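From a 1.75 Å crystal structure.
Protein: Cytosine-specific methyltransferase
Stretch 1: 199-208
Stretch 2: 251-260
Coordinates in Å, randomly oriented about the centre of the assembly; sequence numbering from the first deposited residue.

Stretch 1 (199-208) GLPDIIDANW
Stretch 2 (251-260) IISGCTGTLH

Two segments of one chain pair as short parallel strands, one running to Asn 207, the other to Thr 258, their N-to-C directions 44° apart. Ala 206 lies opposite Gly 257 (CA-CA 3.9 Å), and Asn 207 pairs with Thr 258 (CA-CA 5.0 Å). Three backbone hydrogen bonds set this register: Gly 257 N to Asp 205 O, 2.6 Å; Asn 207 N to Gly 257 O, 3.1 Å; Leu 259 N to Asn 207 O, 3.0 Å. Both strands are extended (Ala 206 phi/psi -93/110, Gly 257 -93/177, Thr 258 -114/135).

Gly 257 is the hollow. Ile 204 (chi1 p, chi2 t) fills it, with CD1 3.7 Å from Gly 257 CA. An ideal CB on Gly 257 would sit 2.9 Å from Ile 204 CD1, a clash. Ala 206 CB lies 3.6 Å from Thr 258 O.

Just upstream of the Ala 206-Gly 257 pair, water 1 bridges the backbones. The O of water 1 accepts from Asp 205 N (2.9 Å) and donates to Cys 255 O (2.7 Å), atoms 4.3 Å apart.

Further back the packing is apolar. Cys 255 (chi1 m) points toward stretch 1, its SG 4.2 Å from Pro 201 CG and 4.4 Å from Leu 200 CD2. Leu 200 (m, t) also meets Ile 252 (p, t), CD2 to CD1 3.8 Å.

Asn 207 CB points away, but with chi1 p and chi2 69° the end of the side chain comes nearer, ND2 3.6 Å from Thr 256 OG1.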

ATOM      1  N   GLY A 199      10.894  -5.951 -18.854  1.00 23.27           N
ATOM      2  CA  GLY A 199      11.480  -4.729 -19.458  1.00 25.72           C
ATOM      3  C   GLY A 199      12.425  -3.928 -18.571  1.00 24.66           C
ATOM      4  O   GLY A 199      12.977  -2.910 -18.989  1.00 23.38           O
ATOM      5  N   LEU A 200      12.631  -4.396 -17.345  1.00 25.42           N
ATOM      6  CA  LEU A 200      13.569  -3.757 -16.435  1.00 25.65           C
ATOM      7  C   LEU A 200      15.009  -4.095 -16.852  1.00 27.40           C
ATOM      8  O   LEU A 200      15.239  -5.131 -17.510  1.00 26.44           O
ATOM      9  CB  LEU A 200      13.286  -4.220 -14.989  1.00 26.24           C
ATOM     10  CG  LEU A 200      12.006  -3.692 -14.295  1.00 23.74           C
ATOM     11  CD1 LEU A 200      11.734  -4.475 -13.017  1.00 25.12           C
ATOM     12  CD2 LEU A 200      12.088  -2.198 -13.954  1.00 25.12           C
ATOM     13  N   PRO A 201      15.993  -3.247 -16.463  1.00 26.73           N
ATOM     14  CA  PRO A 201      17.379  -3.545 -16.862  1.00 25.90           C
ATOM     15  C   PRO A 201      17.941  -4.864 -16.331  1.00 28.52           C
ATOM     16  O   PRO A 201      17.741  -5.207 -15.158  1.00 27.22           O
ATOM     17  CB  PRO A 201      18.185  -2.348 -16.343  1.00 28.70           C
ATOM     18  CG  PRO A 201      17.308  -1.656 -15.338  1.00 25.97           C
ATOM     19  CD  PRO A 201      15.866  -1.952 -15.758  1.00 21.99           C
ATOM     20  N   ASP A 202      18.653  -5.600 -17.192  1.00 27.44           N
ATOM     21  CA  ASP A 202      19.322  -6.832 -16.763  1.00 29.75           C
ATOM     22  C   ASP A 202      20.637  -6.575 -16.040  1.00 28.07           C
ATOM     23  O   ASP A 202      21.127  -7.435 -15.294  1.00 33.60           O
ATOM     24  CB  ASP A 202      19.604  -7.741 -17.979  1.00 35.81           C
ATOM     25  CG  ASP A 202      18.387  -8.553 -18.390  1.00 44.67           C
ATOM     26  OD1 ASP A 202      17.700  -9.123 -17.500  1.00 45.34           O
ATOM     27  OD2 ASP A 202      18.105  -8.606 -19.607  1.00 55.43           O
ATOM     28  N   ILE A 203      21.232  -5.415 -16.318  1.00 29.34           N
ATOM     29  CA  ILE A 203      22.469  -4.992 -15.663  1.00 27.40           C
ATOM     30  C   ILE A 203      22.171  -3.819 -14.751  1.00 22.49           C
ATOM     31  O   ILE A 203      21.707  -2.771 -15.215  1.00 25.03           O
ATOM     32  CB  ILE A 203      23.561  -4.548 -16.671  1.00 27.35           C
ATOM     33  CG1 ILE A 203      23.840  -5.619 -17.735  1.00 30.07           C
ATOM     34  CG2 ILE A 203      24.836  -4.106 -15.933  1.00 23.53           C
ATOM     35  CD1 ILE A 203      24.343  -6.926 -17.209  1.00 40.33           C
ATOM     36  N   ILE A 204      22.445  -3.970 -13.454  1.00 22.76           N
ATOM     37  CA  ILE A 204      22.112  -2.861 -12.549  1.00 21.07           C
ATOM     38  C   ILE A 204      23.312  -2.518 -11.665  1.00 21.32           C
ATOM     39  O   ILE A 204      24.256  -3.288 -11.578  1.00 22.58           O
ATOM     40  CB  ILE A 204      20.900  -3.222 -11.622  1.00 22.49           C
ATOM     41  CG1 ILE A 204      21.191  -4.557 -10.903  1.00 25.81           C
ATOM     42  CG2 ILE A 204      19.589  -3.242 -12.414  1.00 22.54           C
ATOM     43  CD1 ILE A 204      20.093  -4.967 -10.026  1.00 25.82           C
ATOM     44  N   ASP A 205      23.285  -1.320 -11.083  1.00 21.18           N
ATOM     45  CA  ASP A 205      24.310  -0.872 -10.150  1.00 23.08           C
ATOM     46  C   ASP A 205      24.124  -1.634  -8.837  1.00 27.73           C
ATOM     47  O   ASP A 205      23.220  -1.322  -8.051  1.00 34.56           O
ATOM     48  CB  ASP A 205      24.100   0.630  -9.865  1.00 22.88           C
ATOM     49  CG  ASP A 205      25.090   1.194  -8.848  1.00 29.19           C
ATOM     50  OD1 ASP A 205      26.059   0.520  -8.406  1.00 30.03           O
ATOM     51  OD2 ASP A 205      24.931   2.367  -8.526  1.00 28.22           O
ATOM     52  N   ALA A 206      25.007  -2.567  -8.592  1.00 29.23           N
ATOM     53  CA  ALA A 206      25.042  -3.287  -7.332  1.00 32.48           C
ATOM     54  C   ALA A 206      26.012  -2.606  -6.358  1.00 31.90           C
ATOM     55  O   ALA A 206      27.236  -2.586  -6.552  1.00 30.37           O
ATOM     56  CB  ALA A 206      25.406  -4.744  -7.581  1.00 28.70           C
ATOM     57  N   ASN A 207      25.453  -1.995  -5.340  1.00 33.63           N
ATOM     58  CA  ASN A 207      26.232  -1.366  -4.308  1.00 33.49           C
ATOM     59  C   ASN A 207      25.839  -1.828  -2.902  1.00 37.94           C
ATOM     60  O   ASN A 207      25.108  -2.777  -2.741  1.00 35.67           O
ATOM     61  CB  ASN A 207      26.133   0.135  -4.422  1.00 34.34           C
ATOM     62  CG  ASN A 207      24.731   0.607  -4.449  1.00 42.28           C
ATOM     63  OD1 ASN A 207      24.036   0.536  -3.472  1.00 39.87           O
ATOM     64  ND2 ASN A 207      24.302   1.056  -5.578  1.00 43.04           N
ATOM     65  N   TRP A 208      26.332  -1.138  -1.891  1.00 37.44           N
ATOM     66  CA  TRP A 208      25.885  -1.408  -0.561  1.00 38.86           C
ATOM     67  C   TRP A 208      24.665  -0.604  -0.146  1.00 44.11           C
ATOM     68  O   TRP A 208      23.602  -1.132  -0.103  1.00 43.35           O
ATOM     69  CB  TRP A 208      27.006  -1.387   0.477  1.00 38.42           C
ATOM     70  CG  TRP A 208      26.483  -1.664   1.799  1.00 39.97           C
ATOM     71  CD1 TRP A 208      25.885  -2.782   2.193  1.00 41.52           C
ATOM     72  CD2 TRP A 208      26.454  -0.787   2.900  1.00 43.57           C
ATOM     73  NE1 TRP A 208      25.483  -2.689   3.475  1.00 46.61           N
ATOM     74  CE2 TRP A 208      25.829  -1.461   3.942  1.00 45.09           C
ATOM     75  CE3 TRP A 208      26.930   0.489   3.122  1.00 43.27           C
ATOM     76  CZ2 TRP A 208      25.654  -0.906   5.163  1.00 43.89           C
ATOM     77  CZ3 TRP A 208      26.747   1.034   4.323  1.00 43.01           C
ATOM     78  CH2 TRP A 208      26.115   0.345   5.336  1.00 45.02           C
ATOM     79  N   ILE A 251      12.355   6.357 -18.276  1.00 24.12           N
ATOM     80  CA  ILE A 251      13.321   6.328 -17.176  1.00 25.72           C
ATOM     81  C   ILE A 251      12.628   6.302 -15.814  1.00 26.60           C
ATOM     82  O   ILE A 251      11.767   7.131 -15.536  1.00 26.05           O
ATOM     83  CB  ILE A 251      14.250   7.530 -17.271  1.00 21.87           C
ATOM     84  CG1 ILE A 251      15.162   7.367 -18.511  1.00 21.71           C
ATOM     85  CG2 ILE A 251      15.136   7.692 -16.014  1.00 23.29           C
ATOM     86  CD1 ILE A 251      15.792   8.670 -18.970  1.00 22.79           C
ATOM     87  N   ILE A 252      13.036   5.357 -14.973  1.00 21.07           N
ATOM     88  CA  ILE A 252      12.395   5.210 -13.650  1.00 18.81           C
ATOM     89  C   ILE A 252      13.468   5.031 -12.550  1.00 24.83           C
ATOM     90  O   ILE A 252      14.613   4.707 -12.840  1.00 21.35           O
ATOM     91  CB  ILE A 252      11.409   4.066 -13.634  1.00 19.07           C
ATOM     92  CG1 ILE A 252      12.144   2.705 -13.666  1.00 20.17           C
ATOM     93  CG2 ILE A 252      10.323   4.175 -14.796  1.00 21.59           C
ATOM     94  CD1 ILE A 252      11.235   1.506 -13.608  1.00 23.37           C
ATOM     95  N   SER A 253      13.091   5.306 -11.293  1.00 21.96           N
ATOM     96  CA  SER A 253      14.028   5.278 -10.154  1.00 20.90           C
ATOM     97  C   SER A 253      13.997   3.883  -9.529  1.00 21.61           C
ATOM     98  O   SER A 253      13.128   3.073  -9.863  1.00 19.45           O
ATOM     99  CB  SER A 253      13.642   6.333  -9.100  1.00 20.02           C
ATOM    100  OG  SER A 253      12.333   6.073  -8.576  1.00 19.97           O
ATOM    101  N   GLY A 254      14.965   3.616  -8.646  1.00 21.85           N
ATOM    102  CA  GLY A 254      14.970   2.439  -7.772  1.00 22.45           C
ATOM    103  C   GLY A 254      15.577   1.192  -8.342  1.00 20.56           C
ATOM    104  O   GLY A 254      15.385   0.110  -7.782  1.00 18.68           O
ATOM    105  N   CYS A 255      16.324   1.307  -9.443  1.00 19.44           N
ATOM    106  CA  CYS A 255      16.916   0.134 -10.057  1.00 19.20           C
ATOM    107  C   CYS A 255      18.336  -0.064  -9.494  1.00 24.82           C
ATOM    108  O   CYS A 255      19.320  -0.012 -10.212  1.00 25.75           O
ATOM    109  CB  CYS A 255      16.939   0.261 -11.586  1.00 21.98           C
ATOM    110  SG  CYS A 255      15.264   0.396 -12.273  1.00 27.90           S
ATOM    111  N   THR A 256      18.427  -0.252  -8.182  1.00 24.42           N
ATOM    112  CA  THR A 256      19.707  -0.358  -7.521  1.00 27.76           C
ATOM    113  C   THR A 256      19.869  -1.752  -6.937  1.00 25.69           C
ATOM    114  O   THR A 256      18.992  -2.264  -6.231  1.00 25.14           O
ATOM    115  CB  THR A 256      19.916   0.753  -6.430  1.00 34.23           C
ATOM    116  OG1 THR A 256      20.744   0.286  -5.348  1.00 45.91           O
ATOM    117  CG2 THR A 256      18.639   1.279  -5.922  1.00 32.13           C
ATOM    118  N   GLY A 257      20.995  -2.367  -7.267  1.00 23.10           N
ATOM    119  CA  GLY A 257      21.250  -3.706  -6.792  1.00 28.91           C
ATOM    120  C   GLY A 257      22.037  -3.727  -5.504  1.00 25.60           C
ATOM    121  O   GLY A 257      22.428  -2.695  -4.994  1.00 23.51           O
ATOM    122  N   THR A 258      22.242  -4.928  -4.982  1.00 31.21           N
ATOM    123  CA  THR A 258      23.036  -5.161  -3.785  1.00 27.05           C
ATOM    124  C   THR A 258      24.270  -5.947  -4.219  1.00 28.20           C
ATOM    125  O   THR A 258      24.178  -6.888  -5.012  1.00 27.86           O
ATOM    126  CB  THR A 258      22.207  -5.926  -2.756  1.00 29.47           C
ATOM    127  OG1 THR A 258      21.103  -5.127  -2.345  1.00 32.38           O
ATOM    128  CG2 THR A 258      23.041  -6.281  -1.501  1.00 26.43           C
ATOM    129  N   LEU A 259      25.443  -5.548  -3.740  1.00 25.73           N
ATOM    130  CA  LEU A 259      26.639  -6.321  -3.986  1.00 27.73           C
ATOM    131  C   LEU A 259      26.702  -7.609  -3.132  1.00 26.12           C
ATOM    132  O   LEU A 259      26.704  -7.520  -1.897  1.00 27.94           O
ATOM    133  CB  LEU A 259      27.858  -5.434  -3.725  1.00 28.78           C
ATOM    134  CG  LEU A 259      29.225  -6.025  -3.998  1.00 34.28           C
ATOM    135  CD1 LEU A 259      29.395  -6.328  -5.483  1.00 37.24           C
ATOM    136  CD2 LEU A 259      30.297  -5.031  -3.475  1.00 34.31           C
ATOM    137  N   HIS A 260      26.778  -8.762  -3.794  1.00 25.99           N
ATOM    138  CA  HIS A 260      26.897 -10.070  -3.129  1.00 27.54           C
ATOM    139  C   HIS A 260      28.290 -10.675  -3.354  1.00 29.46           C
ATOM    140  O   HIS A 260      28.855 -10.547  -4.438  1.00 31.29           O
ATOM    141  CB  HIS A 260      25.861 -11.083  -3.679  1.00 27.48           C
ATOM    142  CG  HIS A 260      24.434 -10.629  -3.581  1.00 27.68           C
ATOM    143  ND1 HIS A 260      23.829 -10.334  -2.382  1.00 24.71           N
ATOM    144  CD2 HIS A 260      23.481 -10.461  -4.531  1.00 23.69           C
ATOM    145  CE1 HIS A 260      22.569  -9.993  -2.588  1.00 24.08           C
ATOM    146  NE2 HIS A 260      22.333 -10.050  -3.889  1.00 25.32           N
TER
HETATM  147  O   HOH W   1      21.265   0.620 -11.952  1.00 21.38           O